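Local coordinates for protein FAD-dependent oxidoreductase (Actinomadura kijaniata, PDB 3M9V) that probably catalyses a flavin-dependent oxidation of a dTDP-linked sugar in the biosynthesis of D-kijanose, using an acyl-CoA dehydrogenase fold, at residues D54-L59 with V172-V177; Q272-T277 with A374-D379; A343-N348 with Y389-A394. One frame throughout, in Å; residues are numbered along the deposited sequence.

Interaction 1. Residues D54-L59 with V172-V177; sequences DTFDAL and VSMAPV
F56 reaches from its helix to M174 and V177 in the loop that follows strand 163-172, and its side chain can be followed outward atom by atom. CB comes first: 4.5 Å away stands CG2 of V177, a loose apolar touch near the root of the ring. CG is anti to the carbonyl carbon (chi1 -80°), and this carries the ring off the helix toward the loop. Farther out, CE1 meets the sulfur, with M174 SD 4.0 Å from F56 CE1. This is a Met-aromatic contact of slanted geometry: SD lies 4.8 Å from the centroid of the F56 ring and 46° off the ring normal. One methyl of L59, CD1, sits on the other side of the ring plane, 4.2 Å above it and offset toward the rim, while F51 and A101 also pack on F56. M174 occupies the third position of a type II turn from V172 to A175, and its chain, bent at chi3, also touches A101, M104 and Q105 of helix 96-118. V177 is tied back to it by the bond from V177 N to M174 O. The turn also holds S173 of the FMN site, though no FMN is bound to this chain in the model, and the contact sets the helical N-terminal domain against the loop of the beta-stranded middle domain that carries this residue in an acyl-CoA dehydrogenase fold.

Interaction 2. Residues Q272-T277 with A374-D379; sequences QAAYDT and ARLLRD
L376 pushes a single methyl, CD1, against the backbone of helix 264-283 at A273 and A274. CG stands anti to the carbonyl carbon (chi1 -64°), and chi2 of -163° extends CD1 toward the other helix, where it settles over the peptide link between the two alanines. The closest approach is to main chain: L376 CD1 lies 3.5 Å from A274 N. The alanine methyls stand about equally near, with A274 CB 3.9 Å and A273 CB 4.0 Å from L376 CD1. With no longer side chain at either position, the helices can come together until the CA atoms of A274 and L376 are 6.9 Å apart. V355 of helix 329-362 touches both A274 and L376 and closes the apolar cluster.

Two side-chain hydrogen bonds stay within 272-277. T277 OG1 donates to A273 O at 2.8 Å, tilted 31° from the carbonyl plane, while T277 N reaches the same oxygen from the opposite face. A side-chain bond one helical turn apart joins Q272 to D276: NE2, with its partner nearly in the amide plane, meets D276 OD1 from above the carboxylate plane. Q272 OE1 accepts a hydrogen bond from R308, and D276 OD2 forms a salt bridge with R93. R378 bonds to Y367 of the second subunit through its carbonyl oxygen.

No hydrogen bond crosses between the segments; the contact rests on dispersion and the exclusion of water, a single leucine methyl set against main chain and two alanine methyls, and with nothing polar to direct it the fit probably depends on shape.

Interaction 3. Residues A343-N348 with Y389-A394; sequences AKLAVN and YAYVDA
K344 gives its ammonium to the carbonyl of Y389, NZ to O at 3.3 Å. The 120° angle at the oxygen is ordinary, but the donor stands 59° out of the carbonyl plane, not on a lone pair. CG is anti to the backbone N (chi1 -173°) and the chain stays stretched until a bend at chi4 turns NZ; on the way CD passes 4.0 Å from Y389 O. Beside this polar grip lies an apolar one. L345 CD1 approaches the Y391 ring obliquely, 4.2 Å from CE1, and touches A394 CB at 4.5 Å.

Both segments belong to the all-helical C-terminal bundle of the acyl-CoA dehydrogenase fold, where helix 391-402 begins beside the long helix 329-362, with A390 at its N-cap.

The next shell fixes the partners. K344 NZ also donates to G383 O and M386 O, so three main-chain oxygens gather round one buried ammonium and tie the chain from G383 to Y389 to the helix. With a methionine in place of K344, these three carbonyls would probably lose their shared donor, and the loop before helix 391-402 would be likely to loosen. Y389 follows a cis peptide bond, its N is held by Q341 OE1, and its side chain comes within about 5 Å of that of Q256, which binds dTDP; Q387, two residues before Y389, belongs to the FMN site, which holds no FMN in this chain. Outermost, Y391 OH is hydrogen-bonded to E299 of the third subunit, while D393 OD1 receives a bond from Q290 of the second.

All three contacts are buried, interaction 2 most evenly: its three touching residues are all buried, whereas V177 in interaction 1 and Y389 and Y391 in interaction 3 are partly exposed. Interaction 1 joins two domains, N-terminal helices to the middle beta domain, and no other chain touches its segments. Interactions 2 and 3 both lie in the helical C-terminal domain and share helix 329-362: it supplies one segment of interaction 3 and, through V355, backs interaction 2. Both also border the second and third subunits. Interaction 1 adds a sulfur-aromatic touch to apolar packing and interaction 2 is purely apolar, whereas interaction 3, where a loop runs close to residues of the flavin and nucleotide sites, adds a charged donor to main-chain oxygens.

Interaction 1. Residues D54-L59 with V172-V177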
ATOM      1  N   ASP A  54      25.072 -32.226   6.150  1.00 19.61           N
ATOM      2  CA  ASP A  54      24.477 -33.558   5.963  1.00 22.42           C
ATOM      3  C   ASP A  54      23.354 -33.605   4.931  1.00 21.35           C
ATOM      4  O   ASP A  54      23.123 -34.619   4.249  1.00 17.43           O
ATOM      5  CB  ASP A  54      23.890 -34.110   7.278  1.00 23.39           C
ATOM      6  CG  ASP A  54      23.089 -33.068   8.056  1.00 27.01           C
ATOM      7  OD1 ASP A  54      21.989 -33.337   8.593  1.00 33.74           O
ATOM      8  OD2 ASP A  54      23.579 -31.922   8.112  1.00 38.83           O
ATOM      9  N   THR A  55      22.618 -32.501   4.808  1.00 18.68           N
ATOM     10  CA  THR A  55      21.598 -32.499   3.761  1.00 16.96           C
ATOM     11  C   THR A  55      22.294 -32.580   2.413  1.00 17.29           C
ATOM     12  O   THR A  55      21.839 -33.271   1.492  1.00 17.10           O
ATOM     13  CB  THR A  55      20.833 -31.159   3.823  1.00 19.62           C
ATOM     14  OG1 THR A  55      20.061 -31.182   5.028  1.00 19.55           O
ATOM     15  CG2 THR A  55      19.958 -31.007   2.589  1.00 20.58           C
ATOM     16  N   PHE A  56      23.378 -31.818   2.278  1.00 18.16           N
ATOM     17  CA  PHE A  56      24.078 -31.790   0.994  1.00 21.23           C
ATOM     18  C   PHE A  56      24.814 -33.085   0.712  1.00 23.56           C
ATOM     19  O   PHE A  56      24.842 -33.546  -0.435  1.00 25.17           O
ATOM     20  CB  PHE A  56      24.955 -30.545   0.833  1.00 20.01           C
ATOM     21  CG  PHE A  56      24.104 -29.371   0.444  1.00 24.62           C
ATOM     22  CD1 PHE A  56      23.925 -29.037  -0.900  1.00 22.65           C
ATOM     23  CD2 PHE A  56      23.398 -28.679   1.425  1.00 21.45           C
ATOM     24  CE1 PHE A  56      23.050 -27.991  -1.250  1.00 27.93           C
ATOM     25  CE2 PHE A  56      22.519 -27.647   1.071  1.00 23.91           C
ATOM     26  CZ  PHE A  56      22.352 -27.303  -0.268  1.00 20.09           C
ATOM     27  N   ASP A  57      25.327 -33.722   1.763  1.00 24.91           N
ATOM     28  CA  ASP A  57      25.868 -35.062   1.512  1.00 26.45           C
ATOM     29  C   ASP A  57      24.791 -35.984   0.944  1.00 26.18           C
ATOM     30  O   ASP A  57      25.037 -36.693  -0.026  1.00 26.87           O
ATOM     31  CB  ASP A  57      26.532 -35.697   2.739  1.00 25.87           C
ATOM     32  CG  ASP A  57      27.846 -35.037   3.103  1.00 31.50           C
ATOM     33  OD1 ASP A  57      28.498 -34.380   2.263  1.00 34.80           O
ATOM     34  OD2 ASP A  57      28.230 -35.142   4.285  1.00 38.50           O
ATOM     35  N   ALA A  58      23.586 -35.985   1.509  1.00 26.93           N
ATOM     36  CA  ALA A  58      22.537 -36.834   0.940  1.00 27.01           C
ATOM     37  C   ALA A  58      22.142 -36.489  -0.500  1.00 28.27           C
ATOM     38  O   ALA A  58      21.851 -37.384  -1.301  1.00 28.18           O
ATOM     39  CB  ALA A  58      21.303 -36.852   1.862  1.00 25.05           C
ATOM     40  N   LEU A  59      22.114 -35.205  -0.858  1.00 27.41           N
ATOM     41  CA  LEU A  59      21.677 -34.853  -2.211  1.00 28.38           C
ATOM     42  C   LEU A  59      22.735 -35.272  -3.224  1.00 30.86           C
ATOM     43  O   LEU A  59      22.409 -35.695  -4.337  1.00 28.38           O
ATOM     44  CB  LEU A  59      21.411 -33.349  -2.344  1.00 28.36           C
ATOM     45  CG  LEU A  59      20.305 -32.760  -1.450  1.00 29.86           C
ATOM     46  CD1 LEU A  59      20.302 -31.228  -1.389  1.00 24.27           C
ATOM     47  CD2 LEU A  59      18.914 -33.282  -1.836  1.00 26.81           C
ATOM     48  N   VAL A 172      29.276 -15.599  -0.855  1.00 21.04           N
ATOM     49  CA  VAL A 172      29.360 -16.767  -1.741  1.00 18.86           C
ATOM     50  C   VAL A 172      28.593 -17.917  -1.107  1.00 18.73           C
ATOM     51  O   VAL A 172      29.156 -18.658  -0.295  1.00 19.43           O
ATOM     52  CB  VAL A 172      30.825 -17.212  -1.936  1.00 18.73           C
ATOM     53  CG1 VAL A 172      30.868 -18.379  -2.929  1.00 21.04           C
ATOM     54  CG2 VAL A 172      31.663 -16.017  -2.472  1.00 15.83           C
ATOM     55  N   SER A 173      27.321 -18.084  -1.462  1.00 17.67           N
ATOM     56  CA  SER A 173      26.507 -19.119  -0.821  1.00 19.29           C
ATOM     57  C   SER A 173      26.984 -20.545  -1.127  1.00 20.33           C
ATOM     58  O   SER A 173      27.498 -20.786  -2.224  1.00 21.08           O
ATOM     59  CB  SER A 173      25.048 -18.989  -1.295  1.00 18.87           C
ATOM     60  OG  SER A 173      24.554 -17.707  -0.940  1.00 21.00           O
ATOM     61  N   MET A 174      26.771 -21.472  -0.196  1.00 18.69           N
ATOM     62  CA  MET A 174      27.164 -22.869  -0.386  1.00 22.50           C
ATOM     63  C   MET A 174      28.679 -23.083  -0.272  1.00 23.03           C
ATOM     64  O   MET A 174      29.161 -24.220  -0.371  1.00 22.97           O
ATOM     65  CB  MET A 174      26.641 -23.447  -1.718  1.00 20.22           C
ATOM     66  CG  MET A 174      26.576 -24.990  -1.698  1.00 23.72           C
ATOM     67  SD  MET A 174      25.732 -25.735  -3.098  1.00 28.77           S
ATOM     68  CE  MET A 174      26.511 -24.926  -4.492  1.00 19.87           C
ATOM     69  N   ALA A 175      29.435 -22.002  -0.090  1.00 20.97           N
ATOM     70  CA  ALA A 175      30.894 -22.115  -0.048  1.00 24.44           C
ATOM     71  C   ALA A 175      31.433 -23.191   0.905  1.00 25.22           C
ATOM     72  O   ALA A 175      32.440 -23.845   0.650  1.00 24.92           O
ATOM     73  CB  ALA A 175      31.562 -20.757   0.201  1.00 21.77           C
ATOM     74  N   PRO A 176      30.750 -23.418   2.032  1.00 27.75           N
ATOM     75  CA  PRO A 176      31.330 -24.396   2.949  1.00 26.89           C
ATOM     76  C   PRO A 176      31.515 -25.805   2.379  1.00 28.72           C
ATOM     77  O   PRO A 176      32.407 -26.521   2.843  1.00 26.80           O
ATOM     78  CB  PRO A 176      30.340 -24.380   4.116  1.00 28.34           C
ATOM     79  CG  PRO A 176      29.913 -22.911   4.133  1.00 26.65           C
ATOM     80  CD  PRO A 176      29.691 -22.613   2.670  1.00 26.38           C
ATOM     81  N   VAL A 177      30.717 -26.216   1.399  1.00 26.42           N
ATOM     82  CA  VAL A 177      30.894 -27.558   0.846  1.00 25.83           C
ATOM     83  C   VAL A 177      31.402 -27.440  -0.588  1.00 24.36           C
ATOM     84  O   VAL A 177      31.439 -28.424  -1.320  1.00 23.53           O
ATOM     85  CB  VAL A 177      29.602 -28.437   0.947  1.00 28.07           C
ATOM     86  CG1 VAL A 177      29.195 -28.655   2.409  1.00 21.68           C
ATOM     87  CG2 VAL A 177      28.404 -27.791   0.248  1.00 26.79           C
TER

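Interaction 2. Residues Q272-T277 with A374-D379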
ATOM      1  N   GLN A 272       4.557 -19.227   0.622  1.00 14.46           N
ATOM      2  CA  GLN A 272       3.619 -20.349   0.732  1.00 15.15           C
ATOM      3  C   GLN A 272       3.644 -20.968   2.139  1.00 16.28           C
ATOM      4  O   GLN A 272       2.601 -21.329   2.690  1.00 17.86           O
ATOM      5  CB  GLN A 272       3.894 -21.386  -0.371  1.00 14.40           C
ATOM      6  CG  GLN A 272       2.922 -22.598  -0.404  1.00 14.89           C
ATOM      7  CD  GLN A 272       1.555 -22.187  -0.902  1.00 21.34           C
ATOM      8  OE1 GLN A 272       1.417 -21.732  -2.035  1.00 21.75           O
ATOM      9  NE2 GLN A 272       0.546 -22.303  -0.057  1.00 18.91           N
ATOM     10  N   ALA A 273       4.832 -21.097   2.724  1.00 16.32           N
ATOM     11  CA  ALA A 273       5.004 -21.830   3.967  1.00 17.14           C
ATOM     12  C   ALA A 273       4.432 -20.912   5.050  1.00 16.36           C
ATOM     13  O   ALA A 273       3.811 -21.420   5.964  1.00 13.92           O
ATOM     14  CB  ALA A 273       6.497 -22.153   4.242  1.00 13.93           C
ATOM     15  N   ALA A 274       4.581 -19.593   4.933  1.00 11.60           N
ATOM     16  CA  ALA A 274       3.937 -18.682   5.879  1.00 11.24           C
ATOM     17  C   ALA A 274       2.408 -18.801   5.865  1.00 11.00           C
ATOM     18  O   ALA A 274       1.747 -18.929   6.892  1.00 12.29           O
ATOM     19  CB  ALA A 274       4.374 -17.213   5.624  1.00 12.51           C
ATOM     20  N   TYR A 275       1.825 -18.815   4.677  1.00 13.31           N
ATOM     21  CA  TYR A 275       0.383 -18.908   4.544  1.00 14.50           C
ATOM     22  C   TYR A 275      -0.111 -20.236   5.140  1.00 16.70           C
ATOM     23  O   TYR A 275      -1.098 -20.240   5.883  1.00 17.59           O
ATOM     24  CB  TYR A 275       0.057 -18.885   3.066  1.00 14.28           C
ATOM     25  CG  TYR A 275      -1.417 -18.880   2.732  1.00 18.17           C
ATOM     26  CD1 TYR A 275      -2.327 -18.120   3.467  1.00 27.72           C
ATOM     27  CD2 TYR A 275      -1.904 -19.614   1.672  1.00 26.22           C
ATOM     28  CE1 TYR A 275      -3.695 -18.109   3.137  1.00 29.03           C
ATOM     29  CE2 TYR A 275      -3.255 -19.583   1.316  1.00 25.06           C
ATOM     30  CZ  TYR A 275      -4.129 -18.819   2.031  1.00 28.86           C
ATOM     31  OH  TYR A 275      -5.450 -18.839   1.635  1.00 36.77           O
ATOM     32  N   ASP A 276       0.568 -21.334   4.790  1.00 18.76           N
ATOM     33  CA  ASP A 276       0.196 -22.669   5.262  1.00 17.98           C
ATOM     34  C   ASP A 276       0.216 -22.761   6.775  1.00 17.87           C
ATOM     35  O   ASP A 276      -0.664 -23.390   7.362  1.00 17.19           O
ATOM     36  CB  ASP A 276       1.186 -23.714   4.754  1.00 20.79           C
ATOM     37  CG  ASP A 276       0.983 -23.999   3.287  1.00 21.50           C
ATOM     38  OD1 ASP A 276      -0.011 -23.553   2.686  1.00 24.25           O
ATOM     39  OD2 ASP A 276       1.887 -24.612   2.717  1.00 24.65           O
ATOM     40  N   THR A 277       1.232 -22.158   7.381  1.00 17.63           N
ATOM     41  CA  THR A 277       1.342 -22.007   8.835  1.00 19.55           C
ATOM     42  C   THR A 277       0.217 -21.215   9.482  1.00 20.14           C
ATOM     43  O   THR A 277      -0.344 -21.634  10.508  1.00 19.31           O
ATOM     44  CB  THR A 277       2.680 -21.335   9.219  1.00 21.90           C
ATOM     45  OG1 THR A 277       3.736 -22.130   8.680  1.00 22.60           O
ATOM     46  CG2 THR A 277       2.866 -21.317  10.715  1.00 21.01           C
ATOM     47  N   ALA A 374       8.793 -16.381  12.516  1.00 14.72           N
ATOM     48  CA  ALA A 374       9.773 -15.392  12.929  1.00 15.58           C
ATOM     49  C   ALA A 374      10.991 -15.619  12.060  1.00 16.38           C
ATOM     50  O   ALA A 374      11.657 -14.669  11.647  1.00 17.97           O
ATOM     51  CB  ALA A 374      10.124 -15.594  14.395  1.00 14.25           C
ATOM     52  N   ARG A 375      11.278 -16.881  11.756  1.00 16.92           N
ATOM     53  CA  ARG A 375      12.355 -17.146  10.808  1.00 18.21           C
ATOM     54  C   ARG A 375      11.998 -16.774   9.356  1.00 18.64           C
ATOM     55  O   ARG A 375      12.845 -16.281   8.602  1.00 17.01           O
ATOM     56  CB  ARG A 375      12.798 -18.617  10.897  1.00 18.23           C
ATOM     57  CG  ARG A 375      13.909 -18.957   9.897  1.00 24.76           C
ATOM     58  CD  ARG A 375      14.499 -20.364  10.056  1.00 28.03           C
ATOM     59  NE  ARG A 375      13.580 -21.448   9.728  1.00 33.02           N
ATOM     60  CZ  ARG A 375      12.894 -22.166  10.615  1.00 33.72           C
ATOM     61  NH1 ARG A 375      12.100 -23.130  10.189  1.00 40.72           N
ATOM     62  NH2 ARG A 375      12.937 -21.930  11.920  1.00 40.74           N
ATOM     63  N   LEU A 376      10.771 -17.051   8.927  1.00 16.84           N
ATOM     64  CA  LEU A 376      10.319 -16.746   7.565  1.00 14.72           C
ATOM     65  C   LEU A 376      10.331 -15.230   7.365  1.00 15.43           C
ATOM     66  O   LEU A 376      10.728 -14.757   6.290  1.00 13.27           O
ATOM     67  CB  LEU A 376       8.894 -17.243   7.382  1.00 15.53           C
ATOM     68  CG  LEU A 376       8.787 -18.776   7.491  1.00 18.79           C
ATOM     69  CD1 LEU A 376       7.465 -19.266   6.908  1.00 18.44           C
ATOM     70  CD2 LEU A 376       9.935 -19.457   6.745  1.00 20.83           C
ATOM     71  N   LEU A 377       9.982 -14.479   8.410  1.00 12.15           N
ATOM     72  CA  LEU A 377      10.073 -13.031   8.255  1.00 13.04           C
ATOM     73  C   LEU A 377      11.507 -12.535   7.980  1.00 14.61           C
ATOM     74  O   LEU A 377      11.734 -11.575   7.223  1.00 14.27           O
ATOM     75  CB  LEU A 377       9.500 -12.324   9.486  1.00 11.08           C
ATOM     76  CG  LEU A 377       9.556 -10.785   9.413  1.00 13.23           C
ATOM     77  CD1 LEU A 377       8.463 -10.243   8.473  1.00 19.74           C
ATOM     78  CD2 LEU A 377       9.324 -10.137  10.780  1.00 22.44           C
ATOM     79  N   ARG A 378      12.473 -13.137   8.668  1.00 13.35           N
ATOM     80  CA  ARG A 378      13.864 -12.836   8.344  1.00 14.79           C
ATOM     81  C   ARG A 378      14.310 -13.365   6.987  1.00 15.07           C
ATOM     82  O   ARG A 378      15.007 -12.638   6.258  1.00 15.24           O
ATOM     83  CB  ARG A 378      14.777 -13.368   9.451  1.00 13.68           C
ATOM     84  CG  ARG A 378      14.403 -12.713  10.785  1.00 12.68           C
ATOM     85  CD  ARG A 378      15.367 -13.124  11.934  1.00 16.86           C
ATOM     86  NE  ARG A 378      14.991 -14.409  12.510  1.00 15.10           N
ATOM     87  CZ  ARG A 378      15.620 -15.559  12.244  1.00 17.03           C
ATOM     88  NH1 ARG A 378      15.254 -16.695  12.811  1.00 12.37           N
ATOM     89  NH2 ARG A 378      16.675 -15.615  11.442  1.00 15.95           N
ATOM     90  N   ASP A 379      14.007 -14.627   6.681  1.00 12.42           N
ATOM     91  CA  ASP A 379      14.538 -15.156   5.419  1.00 13.86           C
ATOM     92  C   ASP A 379      13.913 -14.455   4.213  1.00 15.44           C
ATOM     93  O   ASP A 379      14.541 -14.320   3.155  1.00 14.80           O
ATOM     94  CB  ASP A 379      14.250 -16.650   5.232  1.00 13.59           C
ATOM     95  CG  ASP A 379      15.010 -17.489   6.225  1.00 16.02           C
ATOM     96  OD1 ASP A 379      15.945 -16.969   6.851  1.00 13.63           O
ATOM     97  OD2 ASP A 379      14.636 -18.655   6.387  1.00 13.50           O
TER

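Interaction 3. Residues A343-N348 with Y389-A394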
ATOM      1  N   ALA A 343       9.420  -8.963 -12.714  1.00 12.91           N
ATOM      2  CA  ALA A 343       8.910  -9.982 -11.776  1.00 15.70           C
ATOM      3  C   ALA A 343       9.598  -9.924 -10.415  1.00 14.11           C
ATOM      4  O   ALA A 343       8.955 -10.093  -9.378  1.00 15.11           O
ATOM      5  CB  ALA A 343       9.020 -11.406 -12.359  1.00 11.19           C
ATOM      6  N   LYS A 344      10.909  -9.707 -10.416  1.00 13.75           N
ATOM      7  CA  LYS A 344      11.677  -9.600  -9.176  1.00 13.38           C
ATOM      8  C   LYS A 344      11.209  -8.471  -8.271  1.00 15.11           C
ATOM      9  O   LYS A 344      11.058  -8.638  -7.059  1.00 14.85           O
ATOM     10  CB  LYS A 344      13.185  -9.412  -9.467  1.00 14.56           C
ATOM     11  CG  LYS A 344      14.048  -9.475  -8.203  1.00 17.57           C
ATOM     12  CD  LYS A 344      15.552  -9.278  -8.502  1.00 21.77           C
ATOM     13  CE  LYS A 344      16.457  -9.805  -7.385  1.00 22.66           C
ATOM     14  NZ  LYS A 344      16.532  -8.703  -6.408  1.00 32.95           N
ATOM     15  N   LEU A 345      10.967  -7.299  -8.845  1.00 13.60           N
ATOM     16  CA  LEU A 345      10.485  -6.194  -8.030  1.00 15.16           C
ATOM     17  C   LEU A 345       9.132  -6.530  -7.392  1.00 17.61           C
ATOM     18  O   LEU A 345       8.902  -6.257  -6.211  1.00 17.26           O
ATOM     19  CB  LEU A 345      10.413  -4.929  -8.880  1.00 15.45           C
ATOM     20  CG  LEU A 345      10.384  -3.589  -8.139  1.00 19.34           C
ATOM     21  CD1 LEU A 345      11.017  -2.596  -9.097  1.00 30.28           C
ATOM     22  CD2 LEU A 345       8.939  -3.176  -8.076  1.00 27.89           C
ATOM     23  N   ALA A 346       8.229  -7.136  -8.153  1.00 15.07           N
ATOM     24  CA  ALA A 346       6.925  -7.552  -7.625  1.00 13.23           C
ATOM     25  C   ALA A 346       7.126  -8.611  -6.563  1.00 12.98           C
ATOM     26  O   ALA A 346       6.534  -8.517  -5.490  1.00 16.30           O
ATOM     27  CB  ALA A 346       6.107  -8.131  -8.751  1.00 13.82           C
ATOM     28  N   VAL A 347       7.960  -9.618  -6.832  1.00 13.56           N
ATOM     29  CA  VAL A 347       8.193 -10.654  -5.823  1.00 14.23           C
ATOM     30  C   VAL A 347       8.702 -10.102  -4.475  1.00 16.21           C
ATOM     31  O   VAL A 347       8.238 -10.509  -3.401  1.00 14.80           O
ATOM     32  CB  VAL A 347       9.181 -11.716  -6.328  1.00 13.57           C
ATOM     33  CG1 VAL A 347       9.637 -12.623  -5.160  1.00 19.37           C
ATOM     34  CG2 VAL A 347       8.483 -12.526  -7.409  1.00 14.19           C
ATOM     35  N   ASN A 348       9.676  -9.194  -4.524  1.00 13.96           N
ATOM     36  CA  ASN A 348      10.281  -8.588  -3.352  1.00 13.95           C
ATOM     37  C   ASN A 348       9.354  -7.639  -2.589  1.00 16.12           C
ATOM     38  O   ASN A 348       9.625  -7.285  -1.446  1.00 17.33           O
ATOM     39  CB  ASN A 348      11.525  -7.787  -3.765  1.00 16.87           C
ATOM     40  CG  ASN A 348      12.711  -8.685  -4.024  1.00 18.12           C
ATOM     41  OD1 ASN A 348      12.683  -9.814  -3.562  1.00 19.49           O
ATOM     42  ND2 ASN A 348      13.736  -8.223  -4.747  1.00 21.97           N
ATOM     43  N   TYR A 389      18.686  -7.041  -9.833  1.00 24.22           N
ATOM     44  CA  TYR A 389      19.325  -5.862  -9.264  1.00 24.55           C
ATOM     45  C   TYR A 389      18.619  -5.589  -7.944  1.00 21.52           C
ATOM     46  O   TYR A 389      17.422  -5.865  -7.804  1.00 22.37           O
ATOM     47  CB  TYR A 389      19.112  -4.656 -10.180  1.00 23.65           C
ATOM     48  CG  TYR A 389      19.755  -4.851 -11.539  1.00 28.99           C
ATOM     49  CD1 TYR A 389      21.141  -4.970 -11.694  1.00 33.29           C
ATOM     50  CD2 TYR A 389      18.956  -4.947 -12.667  1.00 26.75           C
ATOM     51  CE1 TYR A 389      21.717  -5.174 -12.952  1.00 35.81           C
ATOM     52  CE2 TYR A 389      19.509  -5.135 -13.905  1.00 30.33           C
ATOM     53  CZ  TYR A 389      20.872  -5.253 -14.055  1.00 36.82           C
ATOM     54  OH  TYR A 389      21.266  -5.454 -15.364  1.00 35.68           O
ATOM     55  N   ALA A 390      19.337  -5.014  -6.990  1.00 19.19           N
ATOM     56  CA  ALA A 390      18.666  -4.499  -5.802  1.00 20.59           C
ATOM     57  C   ALA A 390      17.755  -3.332  -6.209  1.00 21.08           C
ATOM     58  O   ALA A 390      17.980  -2.724  -7.262  1.00 20.29           O
ATOM     59  CB  ALA A 390      19.713  -4.042  -4.777  1.00 20.93           C
ATOM     60  N   TYR A 391      16.749  -3.021  -5.385  1.00 19.24           N
ATOM     61  CA  TYR A 391      15.691  -2.063  -5.698  1.00 20.06           C
ATOM     62  C   TYR A 391      16.172  -0.779  -6.374  1.00 21.01           C
ATOM     63  O   TYR A 391      15.706  -0.418  -7.449  1.00 20.14           O
ATOM     64  CB  TYR A 391      14.859  -1.717  -4.455  1.00 17.22           C
ATOM     65  CG  TYR A 391      13.817  -0.675  -4.753  1.00 21.91           C
ATOM     66  CD1 TYR A 391      12.695  -0.996  -5.507  1.00 20.07           C
ATOM     67  CD2 TYR A 391      13.934   0.625  -4.269  1.00 20.38           C
ATOM     68  CE1 TYR A 391      11.725  -0.062  -5.804  1.00 23.18           C
ATOM     69  CE2 TYR A 391      12.951   1.568  -4.562  1.00 25.03           C
ATOM     70  CZ  TYR A 391      11.847   1.219  -5.311  1.00 20.76           C
ATOM     71  OH  TYR A 391      10.858   2.118  -5.653  1.00 18.60           O
ATOM     72  N   VAL A 392      17.092  -0.078  -5.726  1.00 21.05           N
ATOM     73  CA  VAL A 392      17.627   1.167  -6.277  1.00 21.99           C
ATOM     74  C   VAL A 392      18.212   1.059  -7.683  1.00 20.88           C
ATOM     75  O   VAL A 392      17.873   1.861  -8.570  1.00 19.39           O
ATOM     76  CB  VAL A 392      18.527   1.903  -5.259  1.00 22.37           C
ATOM     77  CG1 VAL A 392      19.122   3.130  -5.920  1.00 27.16           C
ATOM     78  CG2 VAL A 392      17.655   2.344  -4.039  1.00 23.23           C
ATOM     79  N   ASP A 393      19.022   0.036  -7.929  1.00 19.73           N
ATOM     80  CA  ASP A 393      19.471  -0.230  -9.307  1.00 20.55           C
ATOM     81  C   ASP A 393      18.415  -0.779 -10.257  1.00 19.15           C
ATOM     82  O   ASP A 393      18.465  -0.519 -11.453  1.00 21.44           O
ATOM     83  CB  ASP A 393      20.637  -1.227  -9.276  1.00 22.02           C
ATOM     84  CG  ASP A 393      21.797  -0.697  -8.444  1.00 23.87           C
ATOM     85  OD1 ASP A 393      22.064   0.516  -8.501  1.00 22.13           O
ATOM     86  OD2 ASP A 393      22.449  -1.463  -7.717  1.00 24.98           O
ATOM     87  N   ALA A 394      17.462  -1.568  -9.770  1.00 17.26           N
ATOM     88  CA  ALA A 394      16.409  -2.059 -10.645  1.00 15.86           C
ATOM     89  C   ALA A 394      15.636  -0.863 -11.201  1.00 15.06           C
ATOM     90  O   ALA A 394      15.129  -0.902 -12.325  1.00 14.38           O
ATOM     91  CB  ALA A 394      15.414  -2.948  -9.843  1.00 15.27           C
TER